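Local coordinates for protein ATP phosphoribosyltransferase regulatory subunit (Thermotoga maritima, PDB 1USY) that is probably required for the first step of histidine biosynthesis and may allow feedback control of ATP phosphoribosyltransferase by histidine, at residues E30-P35 against G45-I50; E68-V73 against P99-D104; W74-V79 against A89-G94. All blocks are in the same frame, centred on the assembly; numbering follows the deposited sequence.

Contact 1: residues E30-P35 against G45-I50; sequences EKAEEP and GNLFSI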
ATOM      1  N   GLU C  30       6.608  14.021  -2.344  1.00 31.20           N
ATOM      2  CA  GLU C  30       6.123  14.658  -3.559  1.00 35.63           C
ATOM      3  C   GLU C  30       5.097  13.774  -4.233  1.00 34.35           C
ATOM      4  O   GLU C  30       5.239  12.560  -4.223  1.00 32.53           O
ATOM      5  CB  GLU C  30       7.278  14.905  -4.524  1.00 38.99           C
ATOM      6  CG  GLU C  30       8.081  16.172  -4.248  1.00 52.47           C
ATOM      7  CD  GLU C  30       8.690  16.798  -5.509  1.00 59.10           C
ATOM      8  OE1 GLU C  30       8.615  16.165  -6.601  1.00 59.98           O
ATOM      9  OE2 GLU C  30       9.242  17.931  -5.400  1.00 58.37           O
ATOM     10  N   LYS C  31       4.086  14.394  -4.827  1.00 36.49           N
ATOM     11  CA  LYS C  31       3.032  13.697  -5.576  1.00 35.69           C
ATOM     12  C   LYS C  31       3.570  13.213  -6.926  1.00 36.39           C
ATOM     13  O   LYS C  31       4.108  13.988  -7.724  1.00 37.98           O
ATOM     14  CB  LYS C  31       1.848  14.656  -5.830  1.00 35.07           C
ATOM     15  CG  LYS C  31       0.621  13.975  -6.462  1.00 43.41           C
ATOM     16  CD  LYS C  31      -0.654  14.831  -6.370  1.00 43.94           C
ATOM     17  CE  LYS C  31      -1.821  14.262  -7.185  1.00 42.31           C
ATOM     18  NZ  LYS C  31      -3.021  15.115  -7.151  1.00 40.97           N
ATOM     19  N   ALA C  32       3.422  11.937  -7.149  1.00 36.01           N
ATOM     20  CA  ALA C  32       3.824  11.314  -8.406  1.00 36.34           C
ATOM     21  C   ALA C  32       2.547  10.920  -9.106  1.00 40.53           C
ATOM     22  O   ALA C  32       1.473  10.862  -8.490  1.00 42.42           O
ATOM     23  CB  ALA C  32       4.700  10.086  -8.145  1.00 35.75           C
ATOM     24  N   GLU C  33       2.633  10.656 -10.370  1.00 44.92           N
ATOM     25  CA  GLU C  33       1.449  10.261 -11.093  1.00 42.36           C
ATOM     26  C   GLU C  33       1.652   8.843 -11.621  1.00 44.84           C
ATOM     27  O   GLU C  33       0.713   8.046 -11.663  1.00 46.23           O
ATOM     28  N   GLU C  34       2.876   8.533 -12.007  1.00 45.84           N
ATOM     29  CA  GLU C  34       3.211   7.173 -12.478  1.00 47.72           C
ATOM     30  C   GLU C  34       4.167   6.514 -11.469  1.00 46.81           C
ATOM     31  O   GLU C  34       5.037   7.179 -10.877  1.00 46.35           O
ATOM     32  CB  GLU C  34       3.884   7.202 -13.851  1.00 49.47           C
ATOM     33  CG  GLU C  34       2.899   7.093 -15.031  1.00 52.90           C
ATOM     34  CD  GLU C  34       1.539   6.490 -14.662  1.00 57.10           C
ATOM     35  OE1 GLU C  34       1.374   5.212 -14.665  1.00 57.58           O
ATOM     36  OE2 GLU C  34       0.557   7.262 -14.351  1.00 59.34           O
ATOM     37  N   PRO C  35       3.961   5.215 -11.169  1.00 46.92           N
ATOM     38  CA  PRO C  35       4.812   4.441 -10.243  1.00 46.03           C
ATOM     39  C   PRO C  35       6.228   4.177 -10.767  1.00 46.67           C
ATOM     40  O   PRO C  35       6.423   3.537 -11.805  1.00 45.27           O
ATOM     41  CB  PRO C  35       4.036   3.119 -10.090  1.00 44.44           C
ATOM     42  CG  PRO C  35       2.669   3.421 -10.606  1.00 40.42           C
ATOM     43  CD  PRO C  35       2.880   4.377 -11.724  1.00 43.03           C
ATOM     44  N   GLY C  45      -4.865   6.736  -1.582  1.00 17.20           N
ATOM     45  CA  GLY C  45      -4.722   6.437  -2.992  1.00 17.36           C
ATOM     46  C   GLY C  45      -3.640   7.235  -3.705  1.00 22.27           C
ATOM     47  O   GLY C  45      -3.309   6.910  -4.860  1.00 23.36           O
ATOM     48  N   ASN C  46      -3.092   8.272  -3.060  1.00 18.66           N
ATOM     49  CA  ASN C  46      -2.027   9.023  -3.720  1.00 22.43           C
ATOM     50  C   ASN C  46      -0.756   8.212  -3.776  1.00 23.52           C
ATOM     51  O   ASN C  46      -0.562   7.266  -3.022  1.00 30.31           O
ATOM     52  CB  ASN C  46      -1.727  10.454  -3.183  1.00 25.26           C
ATOM     53  CG  ASN C  46      -2.492  10.829  -1.921  1.00 28.63           C
ATOM     54  OD1 ASN C  46      -3.509  11.521  -1.975  1.00 21.15           O
ATOM     55  ND2 ASN C  46      -1.955  10.433  -0.767  1.00 33.50           N
ATOM     56  N   LEU C  47       0.114   8.589  -4.684  1.00 20.55           N
ATOM     57  CA  LEU C  47       1.337   7.860  -4.884  1.00 18.48           C
ATOM     58  C   LEU C  47       2.457   8.865  -4.777  1.00 18.93           C
ATOM     59  O   LEU C  47       2.397   9.916  -5.412  1.00 20.29           O
ATOM     60  CB  LEU C  47       1.305   7.244  -6.270  1.00 19.46           C
ATOM     61  CG  LEU C  47       1.909   5.860  -6.441  1.00 18.77           C
ATOM     62  CD1 LEU C  47       1.179   5.039  -7.497  1.00  9.44           C
ATOM     63  CD2 LEU C  47       3.328   6.129  -6.844  1.00 24.06           C
ATOM     64  N   PHE C  48       3.469   8.585  -3.962  1.00 16.69           N
ATOM     65  CA  PHE C  48       4.500   9.588  -3.799  1.00 13.67           C
ATOM     66  C   PHE C  48       5.897   9.130  -4.139  1.00 19.03           C
ATOM     67  O   PHE C  48       6.166   7.944  -4.325  1.00 17.04           O
ATOM     68  CB  PHE C  48       4.545  10.142  -2.391  1.00 16.81           C
ATOM     69  CG  PHE C  48       3.265  10.731  -1.914  1.00 15.36           C
ATOM     70  CD1 PHE C  48       2.369   9.953  -1.170  1.00  8.69           C
ATOM     71  CD2 PHE C  48       2.981  12.072  -2.131  1.00 13.25           C
ATOM     72  CE1 PHE C  48       1.204  10.493  -0.682  1.00 12.29           C
ATOM     73  CE2 PHE C  48       1.781  12.629  -1.648  1.00 14.84           C
ATOM     74  CZ  PHE C  48       0.898  11.830  -0.922  1.00 12.49           C
ATOM     75  N   SER C  49       6.770  10.134  -4.165  1.00 20.73           N
ATOM     76  CA  SER C  49       8.157  10.032  -4.454  1.00 20.16           C
ATOM     77  C   SER C  49       8.790  10.715  -3.282  1.00 23.25           C
ATOM     78  O   SER C  49       8.276  11.729  -2.827  1.00 27.63           O
ATOM     79  CB  SER C  49       8.448  10.884  -5.678  1.00 21.34           C
ATOM     80  OG  SER C  49       8.415  10.101  -6.848  1.00 39.82           O
ATOM     81  N   ILE C  50       9.922  10.207  -2.808  1.00 24.48           N
ATOM     82  CA  ILE C  50      10.627  10.855  -1.706  1.00 22.85           C
ATOM     83  C   ILE C  50      11.928  11.491  -2.154  1.00 24.89           C
ATOM     84  O   ILE C  50      12.635  10.947  -2.987  1.00 28.71           O
ATOM     85  CB  ILE C  50      10.851   9.866  -0.539  1.00 23.42           C
ATOM     86  CG1 ILE C  50      11.375  10.615   0.671  1.00 20.73           C
ATOM     87  CG2 ILE C  50      11.824   8.772  -0.907  1.00 21.77           C
ATOM     88  CD1 ILE C  50      10.931  10.051   1.993  1.00 27.01           C
TER

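Contact 2: residues E68-V73 against P99-D104; sequences ESQIKV and PRNSLD. Unlike the reference sequence in segment 68-73: Glu68 (reference Asp).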
ATOM      1  N   GLU C  68      13.171  34.615 -16.314  1.00 54.00           N
ATOM      2  CA  GLU C  68      13.938  35.302 -15.292  1.00 51.27           C
ATOM      3  C   GLU C  68      14.996  34.422 -14.466  1.00 54.15           C
ATOM      4  O   GLU C  68      14.643  33.584 -13.616  1.00 51.56           O
ATOM      5  CB  GLU C  68      13.028  35.953 -14.199  1.00 52.50           C
ATOM      6  CG  GLU C  68      12.356  37.294 -14.623  1.00 49.41           C
ATOM      7  CD  GLU C  68      13.291  38.296 -15.319  1.00 50.03           C
ATOM      8  OE1 GLU C  68      14.542  38.033 -15.458  1.00 53.34           O
ATOM      9  OE2 GLU C  68      12.815  39.406 -15.767  1.00 45.23           O
ATOM     10  N   SER C  69      16.159  34.776 -14.864  1.00 51.48           N
ATOM     11  CA  SER C  69      17.499  34.539 -14.318  1.00 44.40           C
ATOM     12  C   SER C  69      17.985  33.312 -13.461  1.00 43.52           C
ATOM     13  O   SER C  69      17.500  32.186 -13.516  1.00 41.59           O
ATOM     14  CB  SER C  69      17.685  35.720 -13.372  1.00 47.10           C
ATOM     15  OG  SER C  69      16.739  35.629 -12.287  1.00 49.59           O
ATOM     16  N   GLN C  70      19.000  33.729 -12.710  1.00 34.19           N
ATOM     17  CA  GLN C  70      19.855  32.945 -11.829  1.00 32.63           C
ATOM     18  C   GLN C  70      19.232  32.557 -10.498  1.00 30.58           C
ATOM     19  O   GLN C  70      18.581  33.349  -9.820  1.00 32.95           O
ATOM     20  CB  GLN C  70      21.091  33.842 -11.521  1.00 28.67           C
ATOM     21  CG  GLN C  70      22.259  33.133 -10.845  1.00 32.24           C
ATOM     22  CD  GLN C  70      23.146  32.381 -11.830  1.00 34.30           C
ATOM     23  OE1 GLN C  70      23.385  31.190 -11.640  1.00 37.71           O
ATOM     24  NE2 GLN C  70      23.648  33.015 -12.879  1.00 34.20           N
ATOM     25  N   ILE C  71      19.421  31.314 -10.111  1.00 28.50           N
ATOM     26  CA  ILE C  71      18.995  30.926  -8.769  1.00 33.00           C
ATOM     27  C   ILE C  71      20.227  30.389  -8.032  1.00 26.90           C
ATOM     28  O   ILE C  71      21.090  29.714  -8.616  1.00 27.01           O
ATOM     29  CB  ILE C  71      17.859  29.879  -8.690  1.00 34.24           C
ATOM     30  CG1 ILE C  71      18.305  28.570  -7.974  1.00 40.31           C
ATOM     31  CG2 ILE C  71      17.269  29.495 -10.046  1.00 37.78           C
ATOM     32  CD1 ILE C  71      19.069  27.582  -8.848  1.00 41.31           C
ATOM     33  N   LYS C  72      20.475  31.033  -6.927  1.00 31.00           N
ATOM     34  CA  LYS C  72      21.454  30.491  -6.012  1.00 27.98           C
ATOM     35  C   LYS C  72      20.592  29.829  -5.008  1.00 29.85           C
ATOM     36  O   LYS C  72      19.376  29.991  -5.069  1.00 47.75           O
ATOM     37  CB  LYS C  72      22.258  31.585  -5.387  1.00 24.39           C
ATOM     38  CG  LYS C  72      23.603  31.700  -6.018  1.00 17.08           C
ATOM     39  CD  LYS C  72      23.660  32.927  -6.858  1.00 18.47           C
ATOM     40  CE  LYS C  72      25.074  33.458  -7.006  1.00 23.74           C
ATOM     41  NZ  LYS C  72      25.999  33.243  -5.880  1.00 13.01           N
ATOM     42  N   VAL C  73      21.150  29.000  -4.164  1.00 24.06           N
ATOM     43  CA  VAL C  73      20.385  28.452  -3.055  1.00 16.47           C
ATOM     44  C   VAL C  73      21.278  27.576  -2.281  1.00 20.61           C
ATOM     45  O   VAL C  73      22.160  26.919  -2.874  1.00 22.19           O
ATOM     46  CB  VAL C  73      19.088  27.678  -3.436  1.00 12.96           C
ATOM     47  CG1 VAL C  73      18.013  28.615  -3.946  1.00  5.84           C
ATOM     48  CG2 VAL C  73      19.327  26.527  -4.433  1.00 13.92           C
ATOM     49  N   PRO C  99      21.912  28.875 -13.520  1.00 22.97           N
ATOM     50  CA  PRO C  99      22.951  28.463 -14.493  1.00 23.25           C
ATOM     51  C   PRO C  99      24.435  28.470 -14.076  1.00 25.68           C
ATOM     52  O   PRO C  99      24.912  29.301 -13.280  1.00 23.87           O
ATOM     53  CB  PRO C  99      22.730  29.429 -15.660  1.00 25.85           C
ATOM     54  CG  PRO C  99      21.408  30.261 -15.299  1.00 20.76           C
ATOM     55  CD  PRO C  99      21.181  30.098 -13.879  1.00 17.89           C
ATOM     56  N   ARG C 100      25.116  27.527 -14.753  1.00 28.09           N
ATOM     57  CA  ARG C 100      26.581  27.388 -14.718  1.00 24.78           C
ATOM     58  C   ARG C 100      27.089  28.155 -15.900  1.00 23.65           C
ATOM     59  O   ARG C 100      27.122  27.622 -17.023  1.00 32.61           O
ATOM     60  CB  ARG C 100      26.979  25.930 -14.961  1.00 32.13           C
ATOM     61  CG  ARG C 100      28.154  25.362 -14.166  1.00 27.42           C
ATOM     62  CD  ARG C 100      29.626  25.560 -14.664  1.00 37.07           C
ATOM     63  NE  ARG C 100      29.942  25.644 -16.103  1.00 37.35           N
ATOM     64  CZ  ARG C 100      31.179  25.489 -16.660  1.00 33.53           C
ATOM     65  NH1 ARG C 100      32.246  25.186 -15.946  1.00 29.57           N
ATOM     66  NH2 ARG C 100      31.353  25.625 -17.966  1.00 39.78           N
ATOM     67  N   ASN C 101      27.446  29.403 -15.684  1.00 17.93           N
ATOM     68  CA  ASN C 101      27.916  30.245 -16.775  1.00 21.69           C
ATOM     69  C   ASN C 101      29.355  29.999 -17.146  1.00 15.81           C
ATOM     70  O   ASN C 101      29.704  30.094 -18.298  1.00 20.11           O
ATOM     71  CB  ASN C 101      27.682  31.712 -16.449  1.00 21.79           C
ATOM     72  CG  ASN C 101      26.246  31.961 -16.106  1.00 27.80           C
ATOM     73  OD1 ASN C 101      25.415  32.158 -17.007  1.00 28.32           O
ATOM     74  ND2 ASN C 101      25.912  31.856 -14.803  1.00 26.10           N
ATOM     75  N   SER C 102      30.164  29.655 -16.156  1.00 16.27           N
ATOM     76  CA  SER C 102      31.593  29.507 -16.324  1.00 17.42           C
ATOM     77  C   SER C 102      32.140  28.647 -15.163  1.00 21.34           C
ATOM     78  O   SER C 102      31.425  28.321 -14.193  1.00 24.02           O
ATOM     79  CB  SER C 102      32.254  30.909 -16.470  1.00 18.41           C
ATOM     80  OG  SER C 102      33.160  31.248 -15.443  1.00 24.89           O
ATOM     81  N   LEU C 103      33.403  28.255 -15.285  1.00 25.53           N
ATOM     82  CA  LEU C 103      34.073  27.509 -14.261  1.00 23.13           C
ATOM     83  C   LEU C 103      34.041  28.288 -12.952  1.00 25.05           C
ATOM     84  O   LEU C 103      34.021  27.664 -11.876  1.00 29.20           O
ATOM     85  CB  LEU C 103      35.508  27.235 -14.681  1.00 29.03           C
ATOM     86  CG  LEU C 103      36.200  25.927 -14.266  1.00 34.70           C
ATOM     87  CD1 LEU C 103      37.672  26.249 -14.050  1.00 33.80           C
ATOM     88  CD2 LEU C 103      35.630  25.239 -13.013  1.00 33.93           C
ATOM     89  N   ASP C 104      33.998  29.623 -13.052  1.00 19.49           N
ATOM     90  CA  ASP C 104      33.862  30.518 -11.889  1.00 20.40           C
ATOM     91  C   ASP C 104      32.718  30.147 -10.949  1.00 19.64           C
ATOM     92  O   ASP C 104      32.903  30.141  -9.732  1.00 18.04           O
ATOM     93  CB  ASP C 104      33.652  31.958 -12.336  1.00 19.42           C
ATOM     94  CG  ASP C 104      34.912  32.600 -12.803  1.00 25.83           C
ATOM     95  OD1 ASP C 104      35.977  31.978 -12.557  1.00 20.62           O
ATOM     96  OD2 ASP C 104      34.930  33.715 -13.420  1.00 29.12           O
TER

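Contact 3: residues W74-V79 against A89-G94; sequences WYADFV and AEYQLG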
ATOM      1  N   TRP C  74      21.057  27.576  -0.964  1.00 16.91           N
ATOM      2  CA  TRP C  74      21.608  26.554  -0.064  1.00 14.00           C
ATOM      3  C   TRP C  74      20.461  25.788   0.533  1.00 13.40           C
ATOM      4  O   TRP C  74      19.338  26.317   0.592  1.00 16.35           O
ATOM      5  CB  TRP C  74      22.433  27.222   1.040  1.00 13.50           C
ATOM      6  CG  TRP C  74      21.609  28.086   1.924  1.00 10.41           C
ATOM      7  CD1 TRP C  74      21.354  29.408   1.767  1.00 10.17           C
ATOM      8  CD2 TRP C  74      20.946  27.689   3.123  1.00 13.59           C
ATOM      9  NE1 TRP C  74      20.552  29.864   2.786  1.00 17.59           N
ATOM     10  CE2 TRP C  74      20.296  28.831   3.642  1.00 17.04           C
ATOM     11  CE3 TRP C  74      20.856  26.489   3.830  1.00 12.48           C
ATOM     12  CZ2 TRP C  74      19.542  28.800   4.805  1.00 15.73           C
ATOM     13  CZ3 TRP C  74      20.086  26.452   4.974  1.00 26.32           C
ATOM     14  CH2 TRP C  74      19.445  27.603   5.460  1.00 18.29           C
ATOM     15  N   TYR C  75      20.693  24.549   0.960  1.00 11.62           N
ATOM     16  CA  TYR C  75      19.624  23.776   1.639  1.00 17.39           C
ATOM     17  C   TYR C  75      20.203  22.989   2.826  1.00 21.71           C
ATOM     18  O   TYR C  75      21.421  22.716   2.881  1.00 22.30           O
ATOM     19  CB  TYR C  75      18.858  22.829   0.680  1.00 16.26           C
ATOM     20  CG  TYR C  75      19.820  21.981  -0.089  1.00 26.69           C
ATOM     21  CD1 TYR C  75      20.379  20.834   0.480  1.00 28.08           C
ATOM     22  CD2 TYR C  75      20.271  22.379  -1.351  1.00 28.85           C
ATOM     23  CE1 TYR C  75      21.320  20.083  -0.207  1.00 30.84           C
ATOM     24  CE2 TYR C  75      21.226  21.639  -2.037  1.00 33.57           C
ATOM     25  CZ  TYR C  75      21.722  20.487  -1.466  1.00 34.75           C
ATOM     26  OH  TYR C  75      22.654  19.754  -2.145  1.00 41.48           O
ATOM     27  N   ALA C  76      19.329  22.625   3.771  1.00 21.68           N
ATOM     28  CA  ALA C  76      19.710  21.742   4.859  1.00 21.08           C
ATOM     29  C   ALA C  76      18.516  20.864   5.162  1.00 21.22           C
ATOM     30  O   ALA C  76      17.455  21.340   5.582  1.00 25.07           O
ATOM     31  CB  ALA C  76      20.128  22.537   6.070  1.00 19.95           C
ATOM     32  N   ASP C  77      18.666  19.574   4.911  1.00 18.77           N
ATOM     33  CA  ASP C  77      17.545  18.671   5.059  1.00 17.98           C
ATOM     34  C   ASP C  77      17.912  17.238   4.809  1.00 19.24           C
ATOM     35  O   ASP C  77      18.964  16.954   4.274  1.00 16.73           O
ATOM     36  CB  ASP C  77      16.429  19.052   4.088  1.00 20.26           C
ATOM     37  CG  ASP C  77      15.060  18.726   4.633  1.00 23.08           C
ATOM     38  OD1 ASP C  77      14.167  19.554   4.413  1.00 29.07           O
ATOM     39  OD2 ASP C  77      14.782  17.691   5.304  1.00 31.65           O
ATOM     40  N   PHE C  78      16.991  16.351   5.148  1.00 18.38           N
ATOM     41  CA  PHE C  78      17.181  14.938   4.928  1.00 22.59           C
ATOM     42  C   PHE C  78      17.073  14.603   3.451  1.00 19.29           C
ATOM     43  O   PHE C  78      16.159  15.024   2.782  1.00 24.78           O
ATOM     44  CB  PHE C  78      16.208  14.114   5.825  1.00 18.94           C
ATOM     45  CG  PHE C  78      16.567  14.173   7.290  1.00 19.60           C
ATOM     46  CD1 PHE C  78      15.834  14.933   8.163  1.00 17.23           C
ATOM     47  CD2 PHE C  78      17.715  13.533   7.773  1.00 20.64           C
ATOM     48  CE1 PHE C  78      16.188  15.024   9.509  1.00 22.05           C
ATOM     49  CE2 PHE C  78      18.086  13.617   9.121  1.00 12.46           C
ATOM     50  CZ  PHE C  78      17.327  14.344   9.994  1.00 19.11           C
ATOM     51  N   VAL C  79      18.033  13.854   2.942  1.00 20.45           N
ATOM     52  CA  VAL C  79      17.890  13.198   1.651  1.00 21.48           C
ATOM     53  C   VAL C  79      17.753  11.692   1.975  1.00 25.20           C
ATOM     54  O   VAL C  79      18.440  11.195   2.886  1.00 28.39           O
ATOM     55  CB  VAL C  79      19.096  13.483   0.786  1.00 26.93           C
ATOM     56  CG1 VAL C  79      19.129  12.553  -0.382  1.00 23.05           C
ATOM     57  CG2 VAL C  79      19.118  14.983   0.341  1.00 20.56           C
ATOM     58  N   ALA C  89      18.271   8.007   5.789  1.00 22.74           N
ATOM     59  CA  ALA C  89      18.194   9.394   5.472  1.00 20.99           C
ATOM     60  C   ALA C  89      19.509  10.044   5.830  1.00 22.64           C
ATOM     61  O   ALA C  89      20.062   9.777   6.890  1.00 16.82           O
ATOM     62  CB  ALA C  89      16.988  10.040   6.221  1.00 19.79           C
ATOM     63  N   GLU C  90      20.004  10.889   4.925  1.00 23.38           N
ATOM     64  CA  GLU C  90      21.201  11.676   5.174  1.00 26.80           C
ATOM     65  C   GLU C  90      20.805  13.112   5.318  1.00 24.27           C
ATOM     66  O   GLU C  90      20.198  13.662   4.417  1.00 25.87           O
ATOM     67  CB  GLU C  90      22.174  11.577   3.995  1.00 32.60           C
ATOM     68  CG  GLU C  90      23.505  10.927   4.323  1.00 40.30           C
ATOM     69  CD  GLU C  90      24.354  11.751   5.266  1.00 46.43           C
ATOM     70  OE1 GLU C  90      25.133  11.164   6.051  1.00 43.75           O
ATOM     71  OE2 GLU C  90      24.245  12.997   5.232  1.00 56.47           O
ATOM     72  N   TYR C  91      21.141  13.729   6.444  1.00 22.16           N
ATOM     73  CA  TYR C  91      20.981  15.161   6.560  1.00 19.07           C
ATOM     74  C   TYR C  91      22.098  15.816   5.764  1.00 21.41           C
ATOM     75  O   TYR C  91      23.251  15.725   6.138  1.00 23.71           O
ATOM     76  CB  TYR C  91      21.016  15.589   8.034  1.00 19.69           C
ATOM     77  CG  TYR C  91      20.534  16.991   8.264  1.00 14.35           C
ATOM     78  CD1 TYR C  91      19.208  17.244   8.565  1.00 16.97           C
ATOM     79  CD2 TYR C  91      21.402  18.071   8.153  1.00 19.70           C
ATOM     80  CE1 TYR C  91      18.745  18.556   8.780  1.00  7.10           C
ATOM     81  CE2 TYR C  91      20.960  19.376   8.341  1.00 17.25           C
ATOM     82  CZ  TYR C  91      19.620  19.610   8.647  1.00 17.87           C
ATOM     83  OH  TYR C  91      19.152  20.903   8.839  1.00 18.67           O
ATOM     84  N   GLN C  92      21.762  16.447   4.648  1.00 20.60           N
ATOM     85  CA  GLN C  92      22.770  17.107   3.805  1.00 24.76           C
ATOM     86  C   GLN C  92      22.700  18.620   3.876  1.00 20.05           C
ATOM     87  O   GLN C  92      21.639  19.197   4.059  1.00 25.17           O
ATOM     88  CB  GLN C  92      22.641  16.680   2.327  1.00 24.28           C
ATOM     89  CG  GLN C  92      22.633  15.205   2.158  1.00 27.80           C
ATOM     90  CD  GLN C  92      22.727  14.717   0.724  1.00 29.93           C
ATOM     91  OE1 GLN C  92      22.714  15.489  -0.229  1.00 23.08           O
ATOM     92  NE2 GLN C  92      22.830  13.406   0.578  1.00 30.91           N
ATOM     93  N   LEU C  93      23.855  19.235   3.726  1.00 18.90           N
ATOM     94  CA  LEU C  93      23.985  20.670   3.516  1.00 26.00           C
ATOM     95  C   LEU C  93      24.493  20.866   2.088  1.00 27.55           C
ATOM     96  O   LEU C  93      25.507  20.300   1.696  1.00 31.74           O
ATOM     97  CB  LEU C  93      25.027  21.267   4.475  1.00 18.34           C
ATOM     98  CG  LEU C  93      24.836  21.093   5.965  1.00 23.68           C
ATOM     99  CD1 LEU C  93      25.851  21.955   6.801  1.00 22.03           C
ATOM    100  CD2 LEU C  93      23.443  21.406   6.351  1.00 26.56           C
ATOM    101  N   GLY C  94      23.800  21.647   1.291  1.00 26.91           N
ATOM    102  CA  GLY C  94      24.302  21.824  -0.045  1.00 23.30           C
ATOM    103  C   GLY C  94      23.902  23.091  -0.730  1.00 19.19           C
ATOM    104  O   GLY C  94      23.149  23.903  -0.190  1.00 23.73           O
TER

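Contact 1: residues E30-P35 against G45-I50
Glu30 and Ser49 grip each other through both of their backbone polar atoms, and this reciprocal pair defines the register of the two strands. Glu30 N donates to Ser49 O at 2.9 Å, and Ser49 N returns a bond of the same length to Glu30 O. A third bond, from Ala32 N to Leu47 O (2.9 Å), is straighter, with 164° at the hydrogen.

Between these bonds Lys31 and Phe48 form a non-hydrogen-bonded pair whose side chains diverge. The Phe48 ring nevertheless returns to the backbone of the partner strand. With CG beside its own N (chi1 -57°), the ring meets Glu30 O and Lys31 N with its edge, Lys31 N lying 3.7 Å from CD2 of Phe48. One face of the sheet carries Glu30, Ala32, Leu47 and Ser49. There Ala32 CB sits 3.9 Å from Ser49 OG, while the carboxylate of Glu30, on a chain extended beyond CG, leads away from the partner strand. Farther along, the chain brings Pro35 back to Leu47, and the two side chains cross at about a right angle, with CG of Pro35 3.8 Å from CD1 of Leu47.

Outside this shell, Phe48 bonds by its backbone to Phe40, and Leu47 leans on Phe39. Neighbouring subunits complete the setting: Arg43 of one packs on Pro35 and Leu47, and Leu87 of another on Phe48. The whole is a small antiparallel sheet whose short segments 30-32 and 47-50 run at 128° to one another, and in which the hairpin of strands 39-42 and 47-50 accepts strand 29-32 beside 47-50, a projection of the class II synthetase-like fold used here in subunit contacts.

Contact 2: residues E68-V73 against P99-D104
Gln70 reaches Pro99 with its amide end, and that meeting is the compact part of a contact burying just 165 Å² in all. Its CG stands anti to the backbone N (chi1 -168°) and the chain then bends at chi2, which brings CD of Gln70 to 3.6 Å from CD of Pro99. The proline follows a cis peptide bond. The amide of Asn101 also comes close to that of Gln70, from the opposite direction, and the two planes stand 64° apart, so the groups are not stacked.

The fit is looser at Ser69 and Ile71, whose O and N lie 4.2 Å and 4.3 Å from Pro99 CD, and Asn101 itself is exposed to solvent. Beyond it segment 99-104 leaves its partner altogether and enters helix 103-120: Ser102 is the N-cap, its OG accepting from Asp104 N at 3.0 Å. Asn101 N is hydrogen-bonded to Asp105 OD1, and Arg100 pairs with Glu255 elsewhere in the fold.

With so little area buried and no apolar core between the segments, the meeting is probably a weak, adjustable surface touch, and segment 99-104 is likely to be positioned chiefly by its own cap and by its partners elsewhere.

Contact 3: residues W74-V79 against A89-G94
Tyr75 and Gly94, Asp77 and Gln92, and Val79 and Glu90 form three reciprocal hydrogen-bonded pairs, six backbone bonds in all; that from Asp77 N to Gln92 O is 3.1 Å long. Asp77 OD2 uses its anti lone pair to accept from Phe78 N and also forms a salt bridge with Arg51, a second hold on the carboxylate. Tyr75 OH and Gln92 OE1 are both hydrogen-bonded to Ser267 OG.

Packing divides by face. On one, Tyr91 directs its edge at the face of Phe78 in a T-shaped stack, centroids 5.1 Å apart and planes at 82°. Nearby, Ala76 CB lies 3.5 Å from Leu93 CD2. On the other, Val79 CG2 rests 3.6 Å from Gln92 CD. With CG between its N and carbonyl carbon (chi1 51°), Tyr75 lays its ring over Gly94, its partner across the strands, the ring centroid 3.6 Å from Gly94 CA in a CH-pi contact. With an alanine here the ring and hydroxyl are gone, which would probably leave Gly94 uncovered and Ser267 OG without one of its partners.

The hairpin probably corresponds to motif 2 of class II synthetases. Helix 6-17 packs on Trp74, Ala76 and Leu93, helix 54-60 meets the Tyr75 face through Phe54, and strand 263-273 continues the sheet beyond 89-94.

How the contacts relate
Read from the N terminus, the chain illustrates how closures in series and in nests build a fold. Contact 1 comes first: strand 29-32 leads through strand 39-42 to 47-50, closing a short loop and completing the small three-stranded sheet. Helix 54-60 follows, and contact 2 opens at 68-73. Before it closes at 99-104, the chain runs out and back through the hairpin of strands 74-83 and 86-97, so contact 3 lies nested within contact 2. Within this chain, contact 3 forms one edge of the large mixed sheet, while contact 2 joins the base of that hairpin to the approach of helix 103-120. Contact 1 stands apart, its centre about 21 Å from that of contact 3.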